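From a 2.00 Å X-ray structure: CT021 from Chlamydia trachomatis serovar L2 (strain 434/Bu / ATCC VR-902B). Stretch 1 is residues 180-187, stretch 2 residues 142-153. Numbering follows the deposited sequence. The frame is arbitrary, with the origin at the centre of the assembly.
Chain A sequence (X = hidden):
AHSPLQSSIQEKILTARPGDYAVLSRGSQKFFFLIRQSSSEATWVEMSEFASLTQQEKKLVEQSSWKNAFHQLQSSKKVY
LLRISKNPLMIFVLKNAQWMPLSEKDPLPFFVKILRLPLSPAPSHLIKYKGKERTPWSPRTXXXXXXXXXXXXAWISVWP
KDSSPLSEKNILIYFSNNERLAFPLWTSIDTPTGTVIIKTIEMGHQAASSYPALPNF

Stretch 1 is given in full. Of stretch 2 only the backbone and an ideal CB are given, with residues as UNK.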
ATOM      1  N   ARG A 180      14.237  -3.892  -5.514  1.00 35.73           N
ATOM      2  CA  ARG A 180      13.964  -2.521  -5.878  1.00 38.43           C
ATOM      3  C   ARG A 180      12.467  -2.253  -5.957  1.00 37.66           C
ATOM      4  O   ARG A 180      12.047  -1.095  -5.885  1.00 37.32           O
ATOM      5  CB  ARG A 180      14.672  -2.232  -7.198  1.00 45.54           C
ATOM      6  CG  ARG A 180      14.542  -0.838  -7.678  1.00 53.29           C
ATOM      7  CD  ARG A 180      15.420   0.111  -6.895  1.00 59.30           C
ATOM      8  NE  ARG A 180      15.062   1.475  -7.273  1.00 58.44           N
ATOM      9  CZ  ARG A 180      14.095   2.179  -6.698  1.00 55.47           C
ATOM     10  NH1 ARG A 180      13.392   1.663  -5.669  1.00 51.39           N
ATOM     11  NH2 ARG A 180      13.844   3.403  -7.145  1.00 54.44           N
ATOM     12  N   LEU A 181      11.647  -3.296  -6.064  1.00 35.82           N
ATOM     13  CA  LEU A 181      10.195  -3.150  -6.097  1.00 32.35           C
ATOM     14  C   LEU A 181       9.675  -3.562  -4.722  1.00 35.46           C
ATOM     15  O   LEU A 181       9.449  -4.749  -4.465  1.00 39.45           O
ATOM     16  CB  LEU A 181       9.577  -4.002  -7.195  1.00 32.46           C
ATOM     17  CG  LEU A 181       9.840  -3.563  -8.636  1.00 32.21           C
ATOM     18  CD1 LEU A 181       9.244  -4.606  -9.609  1.00 38.13           C
ATOM     19  CD2 LEU A 181       9.260  -2.176  -8.903  1.00 37.69           C
ATOM     20  N   ALA A 182       9.451  -2.571  -3.853  1.00 35.64           N
ATOM     21  CA  ALA A 182       9.257  -2.843  -2.433  1.00 34.94           C
ATOM     22  C   ALA A 182       7.799  -3.055  -2.049  1.00 36.36           C
ATOM     23  O   ALA A 182       7.536  -3.663  -1.006  1.00 37.14           O
ATOM     24  CB  ALA A 182       9.842  -1.696  -1.601  1.00 35.78           C
ATOM     25  N   PHE A 183       6.851  -2.593  -2.867  1.00 32.82           N
ATOM     26  CA  PHE A 183       5.443  -2.811  -2.568  1.00 37.21           C
ATOM     27  C   PHE A 183       4.988  -4.216  -2.954  1.00 36.77           C
ATOM     28  O   PHE A 183       5.548  -4.842  -3.859  1.00 36.35           O
ATOM     29  CB  PHE A 183       4.575  -1.806  -3.296  1.00 37.22           C
ATOM     30  CG  PHE A 183       4.669  -0.417  -2.760  1.00 35.73           C
ATOM     31  CD1 PHE A 183       3.922  -0.042  -1.663  1.00 41.69           C
ATOM     32  CD2 PHE A 183       5.471   0.521  -3.376  1.00 37.40           C
ATOM     33  CE1 PHE A 183       3.974   1.247  -1.183  1.00 39.34           C
ATOM     34  CE2 PHE A 183       5.537   1.805  -2.909  1.00 42.35           C
ATOM     35  CZ  PHE A 183       4.783   2.178  -1.795  1.00 39.38           C
ATOM     36  N   PRO A 184       3.958  -4.724  -2.294  1.00 34.69           N
ATOM     37  CA  PRO A 184       3.483  -6.069  -2.611  1.00 39.19           C
ATOM     38  C   PRO A 184       2.883  -6.140  -4.009  1.00 32.92           C
ATOM     39  O   PRO A 184       2.372  -5.155  -4.546  1.00 32.71           O
ATOM     40  CB  PRO A 184       2.429  -6.337  -1.531  1.00 42.31           C
ATOM     41  CG  PRO A 184       2.004  -4.990  -1.071  1.00 44.40           C
ATOM     42  CD  PRO A 184       3.188  -4.097  -1.207  1.00 37.93           C
ATOM     43  N   LEU A 185       2.989  -7.328  -4.607  1.00 36.64           N
ATOM     44  CA  LEU A 185       2.335  -7.615  -5.888  1.00 37.43           C
ATOM     45  C   LEU A 185       0.904  -8.092  -5.722  1.00 38.20           C
ATOM     46  O   LEU A 185       0.081  -7.919  -6.632  1.00 37.09           O
ATOM     47  CB  LEU A 185       3.101  -8.700  -6.640  1.00 30.37           C
ATOM     48  CG  LEU A 185       4.550  -8.399  -6.997  1.00 35.93           C
ATOM     49  CD1 LEU A 185       5.247  -9.667  -7.467  1.00 34.96           C
ATOM     50  CD2 LEU A 185       4.585  -7.309  -8.056  1.00 35.46           C
ATOM     51  N   TRP A 186       0.598  -8.702  -4.585  1.00 34.58           N
ATOM     52  CA  TRP A 186      -0.625  -9.478  -4.425  1.00 35.20           C
ATOM     53  C   TRP A 186      -0.761  -9.848  -2.953  1.00 27.38           C
ATOM     54  O   TRP A 186       0.207 -10.293  -2.334  1.00 34.11           O
ATOM     55  CB  TRP A 186      -0.546 -10.714  -5.303  1.00 36.96           C
ATOM     56  CG  TRP A 186      -1.753 -11.599  -5.385  1.00 37.19           C
ATOM     57  CD1 TRP A 186      -2.077 -12.639  -4.564  1.00 37.78           C
ATOM     58  CD2 TRP A 186      -2.749 -11.559  -6.400  1.00 35.62           C
ATOM     59  NE1 TRP A 186      -3.233 -13.248  -5.011  1.00 39.82           N
ATOM     60  CE2 TRP A 186      -3.670 -12.589  -6.129  1.00 38.03           C
ATOM     61  CE3 TRP A 186      -2.968 -10.728  -7.502  1.00 36.24           C
ATOM     62  CZ2 TRP A 186      -4.789 -12.816  -6.929  1.00 41.97           C
ATOM     63  CZ3 TRP A 186      -4.076 -10.949  -8.286  1.00 38.46           C
ATOM     64  CH2 TRP A 186      -4.970 -11.984  -8.005  1.00 41.73           C
ATOM     65  N   THR A 187      -1.939  -9.644  -2.383  1.00 38.24           N
ATOM     66  CA  THR A 187      -2.191  -9.995  -0.990  1.00 41.63           C
ATOM     67  C   THR A 187      -3.496 -10.766  -0.884  1.00 38.47           C
ATOM     68  O   THR A 187      -4.525 -10.328  -1.402  1.00 44.61           O
ATOM     69  CB  THR A 187      -2.235  -8.735  -0.124  1.00 45.70           C
ATOM     70  OG1 THR A 187      -1.009  -8.015  -0.298  1.00 47.02           O
ATOM     71  CG2 THR A 187      -2.413  -9.097   1.349  1.00 46.79           C
ATOM     72  N   UNK A 142       7.014   2.859 -14.899  1.00 42.04           N
ATOM     73  CA  UNK A 142       5.755   2.268 -14.470  1.00 38.17           C
ATOM     74  C   UNK A 142       5.586   0.851 -15.019  1.00 41.38           C
ATOM     75  O   UNK A 142       6.021   0.525 -16.130  1.00 33.34           O
ATOM     76  CB  UNK A 142       4.583   3.147 -14.913  1.00 38.17           C
ATOM     77  N   UNK A 143       4.938   0.009 -14.215  1.00 33.87           N
ATOM     78  CA  UNK A 143       4.532  -1.335 -14.615  1.00 32.04           C
ATOM     79  C   UNK A 143       3.058  -1.466 -14.287  1.00 35.98           C
ATOM     80  O   UNK A 143       2.691  -1.443 -13.112  1.00 39.23           O
ATOM     81  CB  UNK A 143       5.360  -2.416 -13.917  1.00 32.04           C
ATOM     82  N   UNK A 144       2.228  -1.658 -15.300  1.00 32.66           N
ATOM     83  CA  UNK A 144       0.786  -1.677 -15.114  1.00 36.19           C
ATOM     84  C   UNK A 144       0.211  -2.939 -15.736  1.00 38.76           C
ATOM     85  O   UNK A 144       0.496  -3.245 -16.895  1.00 33.37           O
ATOM     86  CB  UNK A 144       0.139  -0.430 -15.721  1.00 36.19           C
ATOM     87  N   UNK A 145      -0.593  -3.675 -14.967  1.00 36.42           N
ATOM     88  CA  UNK A 145      -1.241  -4.853 -15.506  1.00 41.66           C
ATOM     89  C   UNK A 145      -1.351  -6.007 -14.534  1.00 32.81           C
ATOM     90  O   UNK A 145      -1.657  -5.806 -13.353  1.00 37.06           O
ATOM     91  CB  UNK A 145      -0.487  -5.320 -16.753  1.00 41.66           C
ATOM     92  N   UNK A 146      -1.075  -7.221 -15.014  1.00 31.04           N
ATOM     93  CA  UNK A 146      -1.177  -8.423 -14.187  1.00 32.32           C
ATOM     94  C   UNK A 146       0.170  -8.660 -13.513  1.00 32.52           C
ATOM     95  O   UNK A 146       0.962  -9.536 -13.887  1.00 31.29           O
ATOM     96  CB  UNK A 146      -1.595  -9.637 -15.019  1.00 32.32           C
ATOM     97  N   UNK A 147       0.432  -7.845 -12.486  1.00 31.64           N
ATOM     98  CA  UNK A 147       1.751  -7.841 -11.884  1.00 30.59           C
ATOM     99  C   UNK A 147       2.098  -9.140 -11.151  1.00 29.63           C
ATOM    100  O   UNK A 147       3.286  -9.397 -10.941  1.00 29.95           O
ATOM    101  CB  UNK A 147       1.858  -6.663 -10.913  1.00 30.59           C
ATOM    102  N   UNK A 148       1.119  -9.982 -10.791  1.00 31.87           N
ATOM    103  CA  UNK A 148       1.460 -11.259 -10.155  1.00 33.72           C
ATOM    104  C   UNK A 148       2.152 -12.222 -11.110  1.00 36.45           C
ATOM    105  O   UNK A 148       2.694 -13.248 -10.659  1.00 30.73           O
ATOM    106  CB  UNK A 148       0.198 -11.917  -9.595  1.00 33.72           C
ATOM    107  N   UNK A 149       2.204 -11.902 -12.419  1.00 31.38           N
ATOM    108  CA  UNK A 149       3.024 -12.691 -13.344  1.00 32.57           C
ATOM    109  C   UNK A 149       4.503 -12.324 -13.257  1.00 35.18           C
ATOM    110  O   UNK A 149       5.344 -13.014 -13.846  1.00 32.17           O
ATOM    111  CB  UNK A 149       2.530 -12.498 -14.779  1.00 32.57           C
ATOM    112  N   UNK A 150       4.861 -11.266 -12.541  1.00 30.69           N
ATOM    113  CA  UNK A 150       6.276 -11.013 -12.324  1.00 28.90           C
ATOM    114  C   UNK A 150       6.907 -12.085 -11.418  1.00 29.95           C
ATOM    115  O   UNK A 150       6.233 -12.676 -10.574  1.00 34.96           O
ATOM    116  CB  UNK A 150       6.469  -9.623 -11.714  1.00 28.90           C
ATOM    117  N   UNK A 151       8.200 -12.356 -11.592  1.00 28.91           N
ATOM    118  CA  UNK A 151       8.908 -13.266 -10.682  1.00 34.55           C
ATOM    119  C   UNK A 151       8.754 -12.841  -9.230  1.00 31.32           C
ATOM    120  O   UNK A 151       9.067 -11.712  -8.860  1.00 30.06           O
ATOM    121  CB  UNK A 151      10.393 -13.332 -11.045  1.00 34.55           C
ATOM    122  N   UNK A 152       8.298 -13.770  -8.391  1.00 34.51           N
ATOM    123  CA  UNK A 152       7.875 -13.410  -7.052  1.00 35.42           C
ATOM    124  C   UNK A 152       8.243 -14.511  -6.069  1.00 29.49           C
ATOM    125  O   UNK A 152       8.591 -15.639  -6.446  1.00 30.55           O
ATOM    126  CB  UNK A 152       6.370 -13.140  -7.017  1.00 35.42           C
ATOM    127  N   UNK A 153       8.142 -14.158  -4.797  1.00 32.05           N
ATOM    128  CA  UNK A 153       8.193 -15.114  -3.702  1.00 32.82           C
ATOM    129  C   UNK A 153       7.111 -14.760  -2.691  1.00 32.40           C
ATOM    130  O   UNK A 153       6.672 -13.609  -2.597  1.00 29.07           O
ATOM    131  CB  UNK A 153       9.575 -15.128  -3.045  1.00 32.82           C
TER

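Position 142 is extended, and stretch 1 offers nothing within 5.5 Å of its ideal CB. Almost any residue would fit. It is S142.

Position 143 is also extended. Its CB points toward stretch 1, but L181 is too far for a small side chain to reach. A longer apolar residue such as leucine, isoleucine or methionine would suit. It is L143, and its CD2 comes 4.4 Å from L181 CD1, a loose apolar contact.

Position 144 is out of reach of stretch 1. It is N144, whose ND2 is hydrogen-bonded elsewhere in the structure.

Position 145 has phi 143° and psi -137°. A CB here would be jammed against the carbonyl O of the residue before. That alone calls for glycine, and it is G145.

Position 146 points its CB away from stretch 1, so polar or charged residues are acceptable. It is E146. Its backbone O accepts a hydrogen bond from the backbone N of position 149, at 3.0 Å.

Position 147 opens a 3-10 segment. Its CB points toward stretch 1, 4.0 Å from L185 CD2. An apolar residue suits; leucine, isoleucine, valine or methionine could serve. It is L147, and its CB packs on that methyl.

Position 148 points sideways. Its ideal CB is 4.0 Å from W186 CE3 and 5.0 Å from L185 O. The tryptophan ring and the leucine favour an apolar side chain, branched or not. It is I148. Its CD1 reaches 3.5 Å from W186 CB and 4.0 Å from L185 CB, so one methyl touches both residues. Its CB approaches the W186 ring obliquely.

Position 149 points away, and a polar residue is reasonable. It is T149. Its OG1 donates to E146 O at 2.6 Å, the same oxygen that its backbone N uses.

Position 150 points toward stretch 1, with its ideal CB 4.4 Å from L185 CD1. A medium or large apolar residue would suit. It is L150, whose CD1 meets L185 CD2 at 4.0 Å.

Position 151 points sideways, with nothing of stretch 1 within 5.5 Å of its ideal CB. Phi of -54° allows proline, among many others. It is P151.

Position 152 points toward stretch 1, its ideal CB 3.7 Å from L185 CD1. A small residue such as alanine, serine or threonine could fit beside this methyl. It is S152, and its CB makes that contact.

Position 153 points away and is unconstrained by stretch 1. It is S153, with OG hydrogen-bonded elsewhere.

Stretch 2 (142-153) SLNGELITLPSS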
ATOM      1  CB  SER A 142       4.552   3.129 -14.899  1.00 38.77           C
ATOM      2  OG  SER A 142       4.403   3.213 -16.322  1.00 42.53           O
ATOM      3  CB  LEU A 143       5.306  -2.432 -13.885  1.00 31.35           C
ATOM      4  CG  LEU A 143       6.806  -2.591 -14.079  1.00 39.59           C
ATOM      5  CD1 LEU A 143       7.523  -1.455 -13.394  1.00 44.09           C
ATOM      6  CD2 LEU A 143       7.228  -3.934 -13.481  1.00 40.38           C
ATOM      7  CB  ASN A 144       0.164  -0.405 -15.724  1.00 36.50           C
ATOM      8  CG  ASN A 144      -1.354  -0.425 -15.711  1.00 40.72           C
ATOM      9  OD1 ASN A 144      -1.968  -1.343 -16.230  1.00 40.08           O
ATOM     10  ND2 ASN A 144      -1.968   0.603 -15.110  1.00 40.23           N
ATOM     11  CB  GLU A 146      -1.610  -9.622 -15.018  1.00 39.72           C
ATOM     12  CG  GLU A 146      -2.803  -9.367 -15.864  1.00 41.93           C
ATOM     13  CD  GLU A 146      -3.920  -8.644 -15.137  1.00 50.69           C
ATOM     14  OE1 GLU A 146      -4.285  -9.103 -14.010  1.00 35.42           O
ATOM     15  OE2 GLU A 146      -4.421  -7.621 -15.723  1.00 42.02           O
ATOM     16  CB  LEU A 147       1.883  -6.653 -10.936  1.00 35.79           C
ATOM     17  CG  LEU A 147       1.609  -5.260 -11.503  1.00 34.72           C
ATOM     18  CD1 LEU A 147       1.983  -4.145 -10.472  1.00 35.52           C
ATOM     19  CD2 LEU A 147       2.335  -5.039 -12.820  1.00 38.43           C
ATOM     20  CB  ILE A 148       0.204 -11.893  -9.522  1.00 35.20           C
ATOM     21  CG1 ILE A 148       0.589 -12.876  -8.386  1.00 32.70           C
ATOM     22  CG2 ILE A 148      -0.664 -12.622 -10.559  1.00 38.22           C
ATOM     23  CD1 ILE A 148       1.709 -12.354  -7.456  1.00 34.39           C
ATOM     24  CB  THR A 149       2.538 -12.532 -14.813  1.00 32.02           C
ATOM     25  OG1 THR A 149       2.563 -11.152 -15.204  1.00 33.45           O
ATOM     26  CG2 THR A 149       1.140 -13.062 -14.975  1.00 30.30           C
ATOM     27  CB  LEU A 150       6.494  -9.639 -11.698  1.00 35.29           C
ATOM     28  CG  LEU A 150       6.088  -8.449 -12.569  1.00 35.44           C
ATOM     29  CD1 LEU A 150       6.158  -7.196 -11.758  1.00 31.45           C
ATOM     30  CD2 LEU A 150       6.985  -8.370 -13.821  1.00 36.02           C
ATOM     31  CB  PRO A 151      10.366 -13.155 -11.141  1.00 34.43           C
ATOM     32  CG  PRO A 151      10.265 -12.789 -12.612  1.00 32.33           C
ATOM     33  CD  PRO A 151       9.080 -11.846 -12.668  1.00 33.84           C
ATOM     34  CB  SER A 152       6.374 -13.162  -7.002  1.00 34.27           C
ATOM     35  OG  SER A 152       5.647 -14.372  -7.235  1.00 34.52           O
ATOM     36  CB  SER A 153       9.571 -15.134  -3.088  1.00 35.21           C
ATOM     37  OG  SER A 153      10.455 -15.682  -4.038  1.00 34.09           O
TER
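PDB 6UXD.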